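Local coordinates for protein peruvianin-I (PDB 6ORM) that probably hydrolyses proteins as a cysteine peptidase of plant latex, although it is built as a germin-like protein of the cupin clan, at residues Ala93-Met98 and Phe147-Asn152; Thr57-Gly62 and Leu72-Cys77; Arg88-Ala93 and Leu133-Val138; Glu103-Phe108 and Val118-Pro123. All coordinates share one frame; numbering follows the deposited sequence.

Contact 1: Ala93-Met98 and Phe147-Asn152; sequences ASSLVM and FYASLN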
# COMPACT_ATOMS: atom_id res chain seq x y z
N ALA A 93 -10.55 -6.93 -5.40
CA ALA A 93 -11.15 -5.62 -5.17
C ALA A 93 -12.47 -5.76 -4.43
O ALA A 93 -13.15 -6.78 -4.53
CB ALA A 93 -11.38 -4.87 -6.49
N SER A 94 -12.81 -4.71 -3.67
CA SER A 94 -14.18 -4.51 -3.23
C SER A 94 -15.07 -4.22 -4.43
O SER A 94 -14.60 -3.78 -5.48
CB SER A 94 -14.26 -3.35 -2.24
OG SER A 94 -13.37 -3.51 -1.15
N SER A 95 -16.36 -4.47 -4.27
CA SER A 95 -17.34 -4.15 -5.30
C SER A 95 -18.49 -3.38 -4.67
O SER A 95 -19.15 -3.88 -3.75
CB SER A 95 -17.86 -5.41 -5.99
OG SER A 95 -18.78 -5.08 -7.01
N LEU A 96 -18.73 -2.17 -5.17
CA LEU A 96 -19.85 -1.34 -4.75
C LEU A 96 -20.89 -1.38 -5.87
O LEU A 96 -20.67 -0.82 -6.95
CB LEU A 96 -19.39 0.09 -4.46
CG LEU A 96 -20.42 1.09 -3.92
CD1 LEU A 96 -21.16 0.52 -2.71
CD2 LEU A 96 -19.73 2.39 -3.55
N VAL A 97 -22.01 -2.04 -5.61
CA VAL A 97 -23.05 -2.27 -6.61
C VAL A 97 -24.08 -1.16 -6.51
O VAL A 97 -24.54 -0.82 -5.42
CB VAL A 97 -23.71 -3.65 -6.41
CG1 VAL A 97 -24.93 -3.79 -7.30
CG2 VAL A 97 -22.71 -4.76 -6.68
N MET A 98 -24.44 -0.57 -7.66
CA MET A 98 -25.58 0.34 -7.73
C MET A 98 -26.61 -0.24 -8.69
O MET A 98 -26.33 -0.41 -9.88
CB MET A 98 -25.18 1.74 -8.19
CG MET A 98 -26.39 2.67 -8.25
SD MET A 98 -26.04 4.42 -8.48
CE MET A 98 -25.37 4.41 -10.14
N PHE A 147 -27.40 -3.27 -13.10
CA PHE A 147 -26.65 -2.68 -12.01
C PHE A 147 -25.20 -2.47 -12.45
O PHE A 147 -24.70 -3.16 -13.34
CB PHE A 147 -26.72 -3.52 -10.73
CG PHE A 147 -26.21 -4.93 -10.87
CD1 PHE A 147 -27.04 -5.93 -11.35
CD2 PHE A 147 -24.92 -5.26 -10.49
CE1 PHE A 147 -26.59 -7.23 -11.46
CE2 PHE A 147 -24.46 -6.56 -10.60
CZ PHE A 147 -25.30 -7.55 -11.09
N TYR A 148 -24.55 -1.51 -11.81
CA TYR A 148 -23.16 -1.18 -12.07
C TYR A 148 -22.33 -1.51 -10.84
O TYR A 148 -22.70 -1.15 -9.72
CB TYR A 148 -23.01 0.30 -12.43
CG TYR A 148 -23.70 0.66 -13.72
CD1 TYR A 148 -25.06 0.88 -13.77
CD2 TYR A 148 -22.97 0.77 -14.90
CE1 TYR A 148 -25.69 1.20 -14.96
CE2 TYR A 148 -23.59 1.09 -16.09
CZ TYR A 148 -24.95 1.31 -16.11
OH TYR A 148 -25.58 1.62 -17.29
N ALA A 149 -21.21 -2.19 -11.06
CA ALA A 149 -20.27 -2.52 -10.00
C ALA A 149 -19.05 -1.61 -10.12
O ALA A 149 -18.36 -1.63 -11.14
CB ALA A 149 -19.86 -3.99 -10.08
N SER A 150 -18.82 -0.80 -9.09
CA SER A 150 -17.59 -0.02 -8.98
C SER A 150 -16.60 -0.81 -8.13
O SER A 150 -16.94 -1.24 -7.02
CB SER A 150 -17.86 1.35 -8.36
OG SER A 150 -18.68 2.14 -9.21
N LEU A 151 -15.39 -1.01 -8.65
CA LEU A 151 -14.38 -1.81 -7.96
C LEU A 151 -13.08 -1.03 -7.86
O LEU A 151 -12.69 -0.31 -8.79
CB LEU A 151 -14.14 -3.14 -8.69
CG LEU A 151 -15.39 -4.01 -8.88
CD1 LEU A 151 -15.91 -3.93 -10.31
CD2 LEU A 151 -15.12 -5.46 -8.48
N ASN A 152 -12.40 -1.17 -6.71
CA ASN A 152 -11.17 -0.42 -6.45
C ASN A 152 -9.94 -1.19 -6.94
O ASN A 152 -9.00 -1.49 -6.20
CB ASN A 152 -11.06 -0.07 -4.97
CG ASN A 152 -11.04 -1.30 -4.08
OD1 ASN A 152 -11.66 -2.32 -4.38
ND2 ASN A 152 -10.33 -1.19 -2.96
O HOH W 1 -10.69 -3.44 -0.91

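Contact 2: Thr57-Gly62 and Leu72-Cys77; sequences TFVTAG and LTINRC. With NAG (2-acetamido-2-deoxy-beta-D-glucopyranose), chain D.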
# COMPACT_ATOMS: atom_id res chain seq x y z
N THR A 57 -20.64 -6.08 -19.31
CA THR A 57 -19.85 -5.19 -20.16
C THR A 57 -18.74 -4.63 -19.28
O THR A 57 -19.00 -3.86 -18.35
CB THR A 57 -20.72 -4.09 -20.77
OG1 THR A 57 -21.81 -4.69 -21.48
CG2 THR A 57 -19.90 -3.24 -21.73
N PHE A 58 -17.50 -5.02 -19.58
CA PHE A 58 -16.36 -4.75 -18.72
C PHE A 58 -15.72 -3.41 -19.05
O PHE A 58 -15.59 -3.04 -20.23
CB PHE A 58 -15.31 -5.85 -18.87
CG PHE A 58 -15.73 -7.18 -18.33
CD1 PHE A 58 -15.62 -7.46 -16.97
CD2 PHE A 58 -16.22 -8.16 -19.17
CE1 PHE A 58 -16.00 -8.69 -16.48
CE2 PHE A 58 -16.60 -9.39 -18.68
CZ PHE A 58 -16.49 -9.66 -17.33
N VAL A 59 -15.35 -2.67 -18.01
CA VAL A 59 -14.47 -1.51 -18.19
C VAL A 59 -13.32 -1.62 -17.20
O VAL A 59 -13.34 -0.98 -16.14
CB VAL A 59 -15.21 -0.17 -18.03
CG1 VAL A 59 -14.34 0.96 -18.54
CG2 VAL A 59 -16.54 -0.19 -18.78
N THR A 60 -12.34 -2.44 -17.53
CA THR A 60 -11.06 -2.48 -16.84
C THR A 60 -10.02 -1.76 -17.70
O THR A 60 -10.32 -1.26 -18.79
CB THR A 60 -10.64 -3.92 -16.55
OG1 THR A 60 -10.19 -4.53 -17.77
CG2 THR A 60 -11.80 -4.71 -15.98
N ALA A 61 -8.78 -1.70 -17.20
CA ALA A 61 -7.70 -1.13 -17.99
C ALA A 61 -7.52 -1.85 -19.33
O ALA A 61 -6.97 -1.26 -20.26
CB ALA A 61 -6.39 -1.17 -17.20
N GLY A 62 -7.97 -3.10 -19.43
CA GLY A 62 -7.91 -3.80 -20.70
C GLY A 62 -8.81 -3.20 -21.77
O GLY A 62 -8.51 -3.30 -22.96
N LEU A 72 -9.25 1.96 -10.53
CA LEU A 72 -10.70 1.88 -10.58
C LEU A 72 -11.18 1.07 -11.79
O LEU A 72 -10.53 1.03 -12.83
CB LEU A 72 -11.34 3.27 -10.62
CG LEU A 72 -11.42 4.00 -9.28
CD1 LEU A 72 -11.84 5.44 -9.50
CD2 LEU A 72 -12.39 3.28 -8.35
N THR A 73 -12.34 0.44 -11.61
CA THR A 73 -13.05 -0.29 -12.65
C THR A 73 -14.54 -0.10 -12.42
O THR A 73 -14.99 -0.01 -11.27
CB THR A 73 -12.69 -1.79 -12.63
OG1 THR A 73 -11.43 -2.00 -13.28
CG2 THR A 73 -13.75 -2.64 -13.33
N ILE A 74 -15.31 -0.02 -13.50
CA ILE A 74 -16.76 -0.12 -13.42
C ILE A 74 -17.24 -1.13 -14.45
O ILE A 74 -16.81 -1.10 -15.61
CB ILE A 74 -17.46 1.25 -13.60
CG1 ILE A 74 -18.96 1.14 -13.32
CG2 ILE A 74 -17.20 1.84 -14.98
CD1 ILE A 74 -19.66 2.48 -13.19
N ASN A 75 -18.10 -2.05 -14.03
CA ASN A 75 -18.70 -3.04 -14.91
C ASN A 75 -20.21 -2.87 -14.90
O ASN A 75 -20.81 -2.64 -13.84
CB ASN A 75 -18.34 -4.47 -14.47
CG ASN A 75 -16.85 -4.75 -14.57
OD1 ASN A 75 -16.16 -4.25 -15.46
ND2 ASN A 75 -16.34 -5.57 -13.66
N ARG A 76 -20.83 -2.99 -16.07
CA ARG A 76 -22.28 -3.00 -16.18
C ARG A 76 -22.77 -4.43 -16.30
O ARG A 76 -22.28 -5.20 -17.13
CB ARG A 76 -22.75 -2.19 -17.39
CG ARG A 76 -24.27 -2.14 -17.51
CD ARG A 76 -24.73 -1.55 -18.84
NE ARG A 76 -24.33 -2.37 -19.98
CZ ARG A 76 -24.24 -1.93 -21.23
NH1 ARG A 76 -24.56 -0.67 -21.52
NH2 ARG A 76 -23.87 -2.75 -22.20
N CYS A 77 -23.74 -4.79 -15.47
CA CYS A 77 -24.33 -6.12 -15.47
C CYS A 77 -25.81 -6.00 -15.80
O CYS A 77 -26.53 -5.23 -15.15
CB CYS A 77 -24.13 -6.82 -14.13
SG CYS A 77 -22.39 -7.05 -13.61
C1 NAG D . -22.25 -8.38 -23.21
C2 NAG D . -21.51 -9.36 -24.10
C3 NAG D . -20.20 -8.74 -24.56
C4 NAG D . -20.43 -7.35 -25.16
C5 NAG D . -21.33 -6.50 -24.27
C6 NAG D . -21.75 -5.20 -24.92
C7 NAG D . -21.81 -11.78 -23.79
C8 NAG D . -21.45 -12.98 -22.96
N2 NAG D . -21.26 -10.62 -23.41
O3 NAG D . -19.59 -9.60 -25.52
O4 NAG D . -19.18 -6.68 -25.24
O5 NAG D . -22.53 -7.21 -23.94
O6 NAG D . -22.56 -5.41 -26.07
O7 NAG D . -22.55 -11.86 -24.76
O HOH W 2 -23.97 -5.26 -19.35

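Contact 3: Arg88-Ala93 and Leu133-Val138; sequences RTNPRA and LMHFTV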
# COMPACT_ATOMS: atom_id res chain seq x y z
N ARG A 88 -20.08 -15.93 -7.45
CA ARG A 88 -18.90 -15.34 -8.06
C ARG A 88 -18.07 -14.62 -7.01
O ARG A 88 -18.55 -14.28 -5.92
CB ARG A 88 -19.29 -14.36 -9.18
CG ARG A 88 -19.82 -15.05 -10.44
CD ARG A 88 -20.07 -14.08 -11.58
NE ARG A 88 -20.89 -14.69 -12.62
CZ ARG A 88 -20.48 -14.89 -13.87
NH1 ARG A 88 -19.27 -14.50 -14.25
NH2 ARG A 88 -21.29 -15.46 -14.75
N THR A 89 -16.80 -14.40 -7.35
CA THR A 89 -15.90 -13.59 -6.55
C THR A 89 -15.22 -12.54 -7.43
O THR A 89 -15.07 -12.73 -8.64
CB THR A 89 -14.80 -14.42 -5.86
OG1 THR A 89 -13.95 -15.02 -6.86
CG2 THR A 89 -15.41 -15.51 -4.98
N ASN A 90 -14.83 -11.44 -6.81
CA ASN A 90 -13.89 -10.48 -7.39
C ASN A 90 -12.61 -10.56 -6.57
O ASN A 90 -12.51 -9.91 -5.51
CB ASN A 90 -14.46 -9.06 -7.38
CG ASN A 90 -15.72 -8.94 -8.21
OD1 ASN A 90 -16.81 -8.73 -7.68
ND2 ASN A 90 -15.58 -9.08 -9.53
N PRO A 91 -11.62 -11.35 -6.99
CA PRO A 91 -10.51 -11.70 -6.08
C PRO A 91 -9.72 -10.52 -5.54
O PRO A 91 -9.21 -10.61 -4.41
CB PRO A 91 -9.63 -12.61 -6.95
CG PRO A 91 -10.57 -13.18 -7.96
CD PRO A 91 -11.56 -12.10 -8.26
N ARG A 92 -9.59 -9.41 -6.27
CA ARG A 92 -8.63 -8.39 -5.89
C ARG A 92 -9.25 -7.01 -5.69
O ARG A 92 -8.55 -6.00 -5.79
CB ARG A 92 -7.50 -8.31 -6.92
CG ARG A 92 -6.73 -9.61 -7.07
CD ARG A 92 -5.61 -9.51 -8.11
NE ARG A 92 -6.12 -9.20 -9.44
CZ ARG A 92 -6.50 -10.11 -10.33
NH1 ARG A 92 -6.44 -11.40 -10.04
NH2 ARG A 92 -6.95 -9.72 -11.52
N ALA A 93 -10.55 -6.93 -5.40
CA ALA A 93 -11.15 -5.62 -5.17
C ALA A 93 -12.47 -5.76 -4.43
O ALA A 93 -13.15 -6.78 -4.53
CB ALA A 93 -11.38 -4.87 -6.49
N LEU A 133 -14.94 -11.85 -1.50
CA LEU A 133 -15.97 -12.66 -0.86
C LEU A 133 -16.99 -13.14 -1.89
O LEU A 133 -17.36 -12.41 -2.81
CB LEU A 133 -16.68 -11.86 0.24
CG LEU A 133 -15.81 -11.45 1.43
CD1 LEU A 133 -16.68 -11.01 2.60
CD2 LEU A 133 -14.87 -12.58 1.84
N MET A 134 -17.42 -14.39 -1.71
CA MET A 134 -18.41 -15.00 -2.60
C MET A 134 -19.71 -14.21 -2.57
O MET A 134 -20.19 -13.84 -1.49
CB MET A 134 -18.64 -16.45 -2.16
CG MET A 134 -19.62 -17.25 -3.00
SD MET A 134 -19.57 -18.99 -2.52
CE MET A 134 -19.91 -18.85 -0.77
N HIS A 135 -20.27 -13.94 -3.74
CA HIS A 135 -21.47 -13.13 -3.84
C HIS A 135 -22.30 -13.59 -5.03
O HIS A 135 -21.89 -14.45 -5.82
CB HIS A 135 -21.13 -11.63 -3.97
CG HIS A 135 -20.32 -11.29 -5.17
ND1 HIS A 135 -18.94 -11.30 -5.17
CD2 HIS A 135 -20.68 -10.92 -6.42
CE1 HIS A 135 -18.49 -10.95 -6.36
NE2 HIS A 135 -19.53 -10.72 -7.14
N PHE A 136 -23.49 -13.00 -5.16
CA PHE A 136 -24.41 -13.35 -6.23
C PHE A 136 -25.40 -12.22 -6.43
O PHE A 136 -25.61 -11.38 -5.55
CB PHE A 136 -25.17 -14.65 -5.92
CG PHE A 136 -26.06 -14.56 -4.71
CD1 PHE A 136 -27.35 -14.06 -4.80
CD2 PHE A 136 -25.60 -14.98 -3.47
CE1 PHE A 136 -28.16 -13.97 -3.69
CE2 PHE A 136 -26.41 -14.90 -2.35
CZ PHE A 136 -27.69 -14.40 -2.46
N THR A 137 -26.02 -12.22 -7.61
CA THR A 137 -27.17 -11.39 -7.91
C THR A 137 -28.22 -12.23 -8.62
O THR A 137 -27.89 -13.02 -9.51
CB THR A 137 -26.79 -10.19 -8.79
OG1 THR A 137 -25.62 -9.55 -8.27
CG2 THR A 137 -27.93 -9.19 -8.84
N VAL A 138 -29.48 -12.08 -8.20
CA VAL A 138 -30.60 -12.74 -8.85
C VAL A 138 -31.63 -11.68 -9.23
O VAL A 138 -31.95 -10.80 -8.43
CB VAL A 138 -31.24 -13.82 -7.95
CG1 VAL A 138 -32.41 -14.49 -8.66
CG2 VAL A 138 -30.20 -14.85 -7.53
O HOH W 3 -15.95 -10.71 -4.54

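Contact 4: Glu103-Phe108 and Val118-Pro123; sequences EILEGF and VKRLTP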
# COMPACT_ATOMS: atom_id res chain seq x y z
N GLU A 103 -35.21 -5.01 -10.29
CA GLU A 103 -35.03 -5.37 -8.89
C GLU A 103 -34.24 -6.66 -8.77
O GLU A 103 -34.49 -7.61 -9.52
CB GLU A 103 -36.36 -5.53 -8.15
CG GLU A 103 -37.19 -4.27 -8.06
CD GLU A 103 -38.43 -4.47 -7.22
OE1 GLU A 103 -38.52 -5.52 -6.54
OE2 GLU A 103 -39.30 -3.58 -7.23
N ILE A 104 -33.30 -6.68 -7.84
CA ILE A 104 -32.37 -7.80 -7.70
C ILE A 104 -32.27 -8.21 -6.24
O ILE A 104 -32.46 -7.41 -5.33
CB ILE A 104 -30.97 -7.46 -8.24
CG1 ILE A 104 -30.45 -6.18 -7.59
CG2 ILE A 104 -30.99 -7.32 -9.75
CD1 ILE A 104 -29.07 -5.75 -8.05
N LEU A 105 -31.95 -9.49 -6.03
CA LEU A 105 -31.44 -9.97 -4.76
C LEU A 105 -29.92 -9.98 -4.85
O LEU A 105 -29.35 -10.63 -5.73
CB LEU A 105 -31.96 -11.37 -4.44
CG LEU A 105 -33.35 -11.50 -3.83
CD1 LEU A 105 -33.58 -12.94 -3.37
CD2 LEU A 105 -33.55 -10.52 -2.68
N GLU A 106 -29.27 -9.24 -3.95
CA GLU A 106 -27.81 -9.12 -3.92
C GLU A 106 -27.32 -9.60 -2.56
O GLU A 106 -27.81 -9.13 -1.53
CB GLU A 106 -27.38 -7.68 -4.18
CG GLU A 106 -25.88 -7.45 -4.20
CD GLU A 106 -25.23 -7.89 -5.49
OE1 GLU A 106 -25.91 -7.88 -6.54
OE2 GLU A 106 -24.04 -8.25 -5.45
N GLY A 107 -26.36 -10.52 -2.56
CA GLY A 107 -25.82 -11.01 -1.30
C GLY A 107 -24.38 -11.45 -1.41
O GLY A 107 -23.88 -11.77 -2.50
N PHE A 108 -23.70 -11.45 -0.26
CA PHE A 108 -22.37 -12.03 -0.14
C PHE A 108 -22.29 -12.87 1.13
O PHE A 108 -23.07 -12.70 2.06
CB PHE A 108 -21.27 -10.94 -0.14
CG PHE A 108 -21.13 -10.20 1.16
CD1 PHE A 108 -20.31 -10.68 2.18
CD2 PHE A 108 -21.79 -9.00 1.36
CE1 PHE A 108 -20.17 -9.99 3.37
CE2 PHE A 108 -21.65 -8.30 2.55
CZ PHE A 108 -20.84 -8.80 3.56
N VAL A 118 -27.78 -10.48 2.70
CA VAL A 118 -28.53 -10.41 1.45
C VAL A 118 -29.65 -9.38 1.60
O VAL A 118 -30.28 -9.28 2.65
CB VAL A 118 -29.10 -11.80 1.07
CG1 VAL A 118 -29.95 -12.37 2.20
CG2 VAL A 118 -29.89 -11.73 -0.23
N LYS A 119 -29.87 -8.60 0.54
CA LYS A 119 -30.91 -7.59 0.53
C LYS A 119 -31.51 -7.51 -0.87
O LYS A 119 -30.84 -7.80 -1.87
CB LYS A 119 -30.39 -6.21 0.94
CG LYS A 119 -30.00 -6.08 2.40
CD LYS A 119 -31.20 -6.22 3.33
CE LYS A 119 -32.17 -5.07 3.17
NZ LYS A 119 -33.32 -5.18 4.12
N ARG A 120 -32.78 -7.13 -0.93
CA ARG A 120 -33.42 -6.80 -2.19
C ARG A 120 -33.08 -5.36 -2.55
O ARG A 120 -33.20 -4.46 -1.71
CB ARG A 120 -34.93 -6.99 -2.09
CG ARG A 120 -35.68 -6.81 -3.41
CD ARG A 120 -36.21 -5.39 -3.56
NE ARG A 120 -37.09 -5.01 -2.46
CZ ARG A 120 -38.42 -4.96 -2.54
NH1 ARG A 120 -39.02 -5.26 -3.69
NH2 ARG A 120 -39.14 -4.61 -1.49
N LEU A 121 -32.64 -5.14 -3.79
CA LEU A 121 -32.26 -3.82 -4.28
C LEU A 121 -33.22 -3.36 -5.37
O LEU A 121 -33.63 -4.15 -6.23
CB LEU A 121 -30.83 -3.82 -4.84
CG LEU A 121 -29.67 -4.41 -4.03
CD1 LEU A 121 -28.34 -4.08 -4.70
CD2 LEU A 121 -29.69 -3.92 -2.59
N THR A 122 -33.59 -2.08 -5.32
CA THR A 122 -34.35 -1.42 -6.38
C THR A 122 -33.51 -0.24 -6.89
O THR A 122 -32.50 0.10 -6.26
CB THR A 122 -35.72 -0.97 -5.85
OG1 THR A 122 -35.55 0.12 -4.93
CG2 THR A 122 -36.42 -2.13 -5.15
N PRO A 123 -33.86 0.39 -8.01
CA PRO A 123 -32.99 1.43 -8.58
C PRO A 123 -32.63 2.51 -7.58
O PRO A 123 -33.49 3.04 -6.87
CB PRO A 123 -33.82 1.99 -9.74
CG PRO A 123 -34.68 0.85 -10.16
CD PRO A 123 -35.03 0.14 -8.88

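Contact 1: Ala93-Met98 and Phe147-Asn152
V97 packs on F147 in the tight part of this contact. V97 CG1 comes within 3.5 Å of F147 CD2, and the two side chains cross obliquely. The ring gets there because F147 CG sits between the backbone N and the carbonyl carbon (chi1 59°). On the same face S95 OG lies 3.4 Å from A149 CB. Further along, L151 CD2 touches S95 CB at 3.7 Å, and L151 CB meets A93 CB at 3.9 Å. An alanine in place of L151 would probably open a gap beside S95 CB and leave N90, which also touches this leucine, less closely packed.

The two strands run antiparallel in the middle of the five-stranded sheet of the cupin barrel. Two hydrogen-bonded pairs, L96 with S150 and M98 with Y148, hold them together. The bond from L96 N to S150 O is short, 2.7 Å, and nearly straight at 176°. L96, M98, Y148 and S150 point to the other face, which meets the second subunit. There S150 OG bonds to S150 OG of that subunit, and M98 packs on its Y148.

The end at N152 is looser. N152 is partly exposed, and its OD1 takes only a weak bond from S94 N, 2.7 Å long but bent to 126°. A water bridges S94 OG and N152 ND2, donating to the first and accepting from the second at 3.1 Å. S94 OG is also bonded to L70 O of the second subunit.

Contact 2: Thr57-Gly62 and Leu72-Cys77
T57 and R76 meet side by side through two torsions. T57 OG1 stands anti to the carbonyl carbon (chi1 -56°). The R76 chain leaves extended and bends at chi3 (64°), which turns NE back toward T57. R76 NH2 then donates to T57 OG1 at 2.9 Å, with the hydroxyl tilted out of the guanidinium plane. A water lies at the guanidinium edge, in its plane, and accepts from R76 NE at 3.0 Å. R76 NH2 also bonds to Q44 O. T57 OG1 lies 3.4 Å from C5 of an N-acetylglucosamine of the attached glycan.

The segments run antiparallel at the margin of the five-stranded cupin sheet, where strand 54-57 is outermost within the chain. T57 and R76 form a regular hydrogen-bonded pair. Beyond it the backbone pairing weakens, and I74 N reaches V59 O only by a weak bond of 3.4 Å.

The N75 amide takes over here: its OD1 accepts from V59 N at 3.1 Å, nearly along the C=O axis. The same OD1 lies 3.6 Å from F58 CD1, with the amide turned 80° from the ring. Next to T73, T60 OG1 accepts from G62 N, 3.1 Å away, in an ST turn.

Contact 3: Arg88-Ala93 and Leu133-Val138
R88 and H135 join two strands by a single antiparallel bridge in the germin-like cupin barrel. In germins these segments carry metal-binding histidines. By comparison with that family, H135 probably corresponds to one of them, while R88 and N90 probably stand where two others would be. This is consistent with loss of the usual metal site.

Backbone hydrogen bonds form the bridge. R88 N donates to H135 O at 2.9 Å, and H135 N donates to R88 O at 2.8 Å. M134 CA adds a CA-H...O contact to the same R88 O.

The polar side-chain contacts centre on the H135 ring. H135 CG lies between the backbone N and the carbonyl carbon (chi1 61°), and the ring folds back over the bridge. H135 ND1 donates to L133 O at 3.0 Å, in the ring plane and nearly straight at 168°. This bond fixes how the ring is turned. A water that accepts from N90 N also donates to L133 O, so this carbonyl takes two bonds. The N90 side chain crosses that of H135 at about a right angle, yet its amide is tilted only 23° from the ring plane, and OD1 comes within 3.1 Å of H135 CE1. Its ND2 is held elsewhere, by G157 O. R88 turns its tip away from the contact, and NE bonds to T85 O.

Apolar packing is slight. T89 CG2 rests 3.9 Å from M134 CA, and M134 also packs on Q159 of the third subunit.

R88 O sits over one face of the H135 ring, 3.1 Å above its plane and offset toward the rim.

Contact 4: Glu103-Phe108 and Val118-Pro123
E103 reaches across to R120 and T122 at one end of a beta hairpin. Its CB lies 3.6 Å from L121 O. Its CG runs alongside T122 and touches T122 CG2 at 3.7 Å. CD touches the same methyl, also at 3.7 Å, and OE2 stays near it. OE1 forms a salt bridge with R120 NH1 at 2.9 Å. The arginine meets OE1 from above the carboxylate plane, while OE1 lies in the guanidinium plane, and the two flat groups are turned 76° apart. An alanine in place of E103 removes this carboxylate, and the R120 guanidinium would probably lose its mate here and be freer to turn.

Strands 104-109 and 116-121 make the hairpin, with I104-L121 and E106-K119 as hydrogen-bonded pairs. I104 CG1 packs on L121 CB at 3.6 Å, and L121 CD1 meets E106 CB at 3.8 Å. These apolar contacts lie on the face turned to F127 and F147. The polar ends there find partners outside the segments. E106 OE1 is probably hydrogen-bonded to T137 OG1, though the modelled separation is doubtfully short. K119 NZ forms a salt bridge with D35 of the second subunit.

The E103-R120 ion pair lies where R120 is exposed and E103 partly so, and solvent would probably weaken it.

How the contacts relate
Contacts 1 and 2 belong to one sheet, their centres 9 Å apart. Strand 145-151 joins them, with L151 N 2.8 Å from T73 O. Contacts 3 and 4 meet in a second sheet, where L105 N lies 2.7 Å from V138 O. The sheets pack together inside the barrel: F147 CD1 of contact 1 is 3.9 Å from I104 CD1 of contact 4. Contact 3 shares A93 with contact 1, and N90 CG touches L151 CD2 at 3.5 Å. Contacts 2 and 4 lie farthest apart, about 20 Å between centres. The glycan touches contact 2, whereas the probable remnant of the germin metal site lies at contact 3.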